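Side-chain contact in diaminopimelate decarboxylase (Aquifex aeolicus, PDB 2P3E), which probably catalyses the pyridoxal-phosphate-dependent decarboxylation of meso-diaminopimelate to L-lysine, the last step of the diaminopimelate route to lysine: residues E49-A54 with R282-N287. Numbering follows the deposited sequence.
Sequences EAYRKA and RSIMGN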
ATOM      1  N   GLU B  49      13.245   6.564 -26.092  1.00 17.09           N
ATOM      2  CA  GLU B  49      14.035   6.982 -27.242  1.00 18.29           C
ATOM      3  C   GLU B  49      14.627   8.378 -27.047  1.00 17.89           C
ATOM      4  O   GLU B  49      15.707   8.677 -27.564  1.00 19.05           O
ATOM      5  CB  GLU B  49      13.211   6.908 -28.542  1.00 18.23           C
ATOM      6  CG  GLU B  49      12.888   5.483 -29.023  1.00 20.60           C
ATOM      7  CD  GLU B  49      14.109   4.596 -29.162  1.00 23.68           C
ATOM      8  OE1 GLU B  49      15.179   5.091 -29.589  1.00 23.81           O
ATOM      9  OE2 GLU B  49      14.000   3.389 -28.853  1.00 24.75           O
ATOM     10  N   ALA B  50      13.925   9.227 -26.316  1.00 18.11           N
ATOM     11  CA  ALA B  50      14.466  10.535 -25.945  1.00 18.03           C
ATOM     12  C   ALA B  50      15.770  10.424 -25.144  1.00 18.08           C
ATOM     13  O   ALA B  50      16.701  11.210 -25.357  1.00 17.42           O
ATOM     14  CB  ALA B  50      13.442  11.361 -25.198  1.00 17.92           C
ATOM     15  N   TYR B  51      15.829   9.455 -24.226  1.00 17.94           N
ATOM     16  CA  TYR B  51      17.051   9.161 -23.482  1.00 17.92           C
ATOM     17  C   TYR B  51      18.149   8.621 -24.412  1.00 18.43           C
ATOM     18  O   TYR B  51      19.303   9.052 -24.330  1.00 18.24           O
ATOM     19  CB  TYR B  51      16.762   8.156 -22.352  1.00 17.51           C
ATOM     20  CG  TYR B  51      16.288   8.818 -21.079  1.00 17.24           C
ATOM     21  CD1 TYR B  51      14.934   8.853 -20.750  1.00 16.31           C
ATOM     22  CD2 TYR B  51      17.200   9.415 -20.205  1.00 16.73           C
ATOM     23  CE1 TYR B  51      14.495   9.470 -19.561  1.00 17.62           C
ATOM     24  CE2 TYR B  51      16.775  10.042 -19.010  1.00 17.79           C
ATOM     25  CZ  TYR B  51      15.426  10.059 -18.703  1.00 16.67           C
ATOM     26  OH  TYR B  51      15.026  10.655 -17.540  1.00 17.25           O
ATOM     27  N   ARG B  52      17.784   7.691 -25.296  1.00 18.64           N
ATOM     28  CA  ARG B  52      18.736   7.112 -26.243  1.00 19.40           C
ATOM     29  C   ARG B  52      19.356   8.177 -27.159  1.00 19.65           C
ATOM     30  O   ARG B  52      20.560   8.159 -27.397  1.00 19.87           O
ATOM     31  CB  ARG B  52      18.079   6.031 -27.103  1.00 19.91           C
ATOM     32  CG  ARG B  52      17.594   4.819 -26.342  1.00 22.42           C
ATOM     33  CD  ARG B  52      18.733   3.859 -26.001  1.00 26.25           C
ATOM     34  CZ  ARG B  52      20.683   1.537 -24.328  0.80 30.39           C
ATOM     35  NH1 ARG B  52      21.892   1.136 -24.746  1.00 31.82           N
ATOM     36  NH2 ARG B  52      20.156   1.050 -23.208  1.00 21.47           N
ATOM     37  N   LYS B  53      18.521   9.074 -27.671  1.00 19.85           N
ATOM     38  CA  LYS B  53      18.955  10.149 -28.546  1.00 20.90           C
ATOM     39  C   LYS B  53      19.836  11.146 -27.775  1.00 20.53           C
ATOM     40  O   LYS B  53      20.904  11.533 -28.258  1.00 20.50           O
ATOM     41  CB  LYS B  53      17.746  10.847 -29.173  1.00 20.92           C
ATOM     42  CG  LYS B  53      18.078  12.042 -30.029  1.00 23.20           C
ATOM     43  CD  LYS B  53      16.828  12.610 -30.704  1.00 25.90           C
ATOM     44  CE  LYS B  53      17.114  13.943 -31.394  1.00 28.45           C
ATOM     45  NZ  LYS B  53      15.938  14.324 -32.232  1.00 31.57           N
ATOM     46  N   ALA B  54      19.400  11.528 -26.576  1.00 19.04           N
ATOM     47  CA  ALA B  54      20.183  12.432 -25.713  1.00 18.82           C
ATOM     48  C   ALA B  54      21.521  11.869 -25.239  1.00 18.35           C
ATOM     49  O   ALA B  54      22.492  12.614 -25.141  1.00 18.71           O
ATOM     50  CB  ALA B  54      19.341  12.920 -24.513  1.00 18.53           C
ATOM     51  N   ARG B 282      10.228   7.045 -13.352  1.00 13.48           N
ATOM     52  CA  ARG B 282       9.105   7.985 -13.452  1.00 13.49           C
ATOM     53  C   ARG B 282       9.063   8.754 -14.791  1.00 13.91           C
ATOM     54  O   ARG B 282       7.977   8.962 -15.346  1.00 13.14           O
ATOM     55  CB  ARG B 282       9.187   9.010 -12.318  1.00 13.35           C
ATOM     56  CG  ARG B 282       7.893   9.784 -12.046  1.00 13.18           C
ATOM     57  CD  ARG B 282       8.155  10.977 -11.108  1.00 13.95           C
ATOM     58  NE  ARG B 282       8.876  10.591  -9.884  1.00 13.88           N
ATOM     59  CZ  ARG B 282       8.300  10.236  -8.733  1.00 15.07           C
ATOM     60  NH1 ARG B 282       6.970  10.188  -8.608  1.00 15.09           N
ATOM     61  NH2 ARG B 282       9.065   9.909  -7.700  1.00 15.75           N
ATOM     62  N   SER B 283      10.225   9.212 -15.283  1.00 14.63           N
ATOM     63  CA  SER B 283      10.258  10.003 -16.528  1.00 15.74           C
ATOM     64  C   SER B 283       9.905   9.202 -17.785  1.00 16.71           C
ATOM     65  O   SER B 283       9.641   9.795 -18.850  1.00 18.81           O
ATOM     66  CB  SER B 283      11.590  10.757 -16.728  1.00 15.60           C
ATOM     67  OG  SER B 283      12.698   9.882 -16.672  1.00 16.68           O
ATOM     68  N   ILE B 284       9.906   7.881 -17.695  1.00 15.36           N
ATOM     69  CA  ILE B 284       9.417   7.059 -18.814  1.00 15.84           C
ATOM     70  C   ILE B 284       7.961   6.660 -18.592  1.00 15.51           C
ATOM     71  O   ILE B 284       7.134   6.774 -19.502  1.00 16.41           O
ATOM     72  CB  ILE B 284      10.308   5.796 -19.033  1.00 15.60           C
ATOM     73  CG1 ILE B 284      11.694   6.205 -19.569  1.00 15.41           C
ATOM     74  CG2 ILE B 284       9.609   4.767 -19.955  1.00 16.16           C
ATOM     75  CD1 ILE B 284      12.678   5.016 -19.663  1.00 15.24           C
ATOM     76  N   MET B 285       7.632   6.236 -17.375  1.00 14.88           N
ATOM     77  CA  MET B 285       6.321   5.641 -17.109  1.00 15.09           C
ATOM     78  C   MET B 285       5.228   6.590 -16.608  1.00 14.97           C
ATOM     79  O   MET B 285       4.041   6.344 -16.835  1.00 15.16           O
ATOM     80  CB  MET B 285       6.471   4.495 -16.094  1.00 14.96           C
ATOM     81  CG  MET B 285       7.042   3.206 -16.681  1.00 16.34           C
ATOM     82  SD  MET B 285       6.173   2.611 -18.183  1.00 18.14           S
ATOM     83  CE  MET B 285       4.494   2.553 -17.619  1.00 21.82           C
ATOM     84  N   GLY B 286       5.624   7.648 -15.910  1.00 15.28           N
ATOM     85  CA  GLY B 286       4.689   8.471 -15.109  1.00 14.30           C
ATOM     86  C   GLY B 286       3.496   8.976 -15.892  1.00 14.95           C
ATOM     87  O   GLY B 286       2.351   8.662 -15.560  1.00 13.65           O
ATOM     88  N   ASN B 287       3.762   9.742 -16.951  1.00 14.34           N
ATOM     89  CA  ASN B 287       2.656  10.281 -17.762  1.00 14.62           C
ATOM     90  C   ASN B 287       2.192   9.353 -18.878  1.00 14.00           C
ATOM     91  O   ASN B 287       1.293   9.693 -19.653  1.00 13.77           O
ATOM     92  CB  ASN B 287       2.995  11.674 -18.295  1.00 14.72           C
ATOM     93  CG  ASN B 287       2.659  12.756 -17.298  1.00 14.97           C
ATOM     94  OD1 ASN B 287       1.552  12.784 -16.756  1.00 16.81           O
ATOM     95  ND2 ASN B 287       3.595  13.669 -17.063  1.00 13.97           N
TER
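With CG placed opposite its carbonyl carbon (chi1 -86°), Tyr51 sends its ring out from helix 41-54 toward Ser283, whose OG sits between its own backbone N and carbonyl carbon (chi1 55°), which turns it to the phenol. The two hydroxyls form a short hydrogen bond, Tyr51 OH to Ser283 OG 2.6 Å, in which either could be the donor. Ser283 OG lies at the edge of the ring, near its plane and on the CE1 side; the angle CZ-OH...OG of about 115° suits a phenol oxygen conjugated with its ring. A tyrosine suits the place because the backbones are well separated, with CA of Tyr51 and CA of Ile284 9.2 Å apart: its long, flat side chain covers that distance and still ends in a polar atom. Serine, by contrast, offers a hydroxyl on a short stem from its helix.

Beside this bond Ile284 CG1 approaches Tyr51 CE1 obliquely at 4.3 Å. Its branched, wholly apolar side chain can meet the ring and also pack on Ile44 and Phe48, farther back along helix 41-54, while Tyr51 also rests on Ile60, Leu245, Pro258 and Pro280. Arg47 of that helix adds a hydrogen bond from its NE to Ser283 O.

The contact thus joins helix 41-54 to the short helix 282-285, which follows strand 275-278 of the TIM-like barrel and begins with Arg282, a probable binder of cofactor and substrate. All three touching residues are buried, and the bond gives both hydroxyl oxygens a polar partner, one as donor and one as acceptor, beside the apolar residues that Tyr51 packs on.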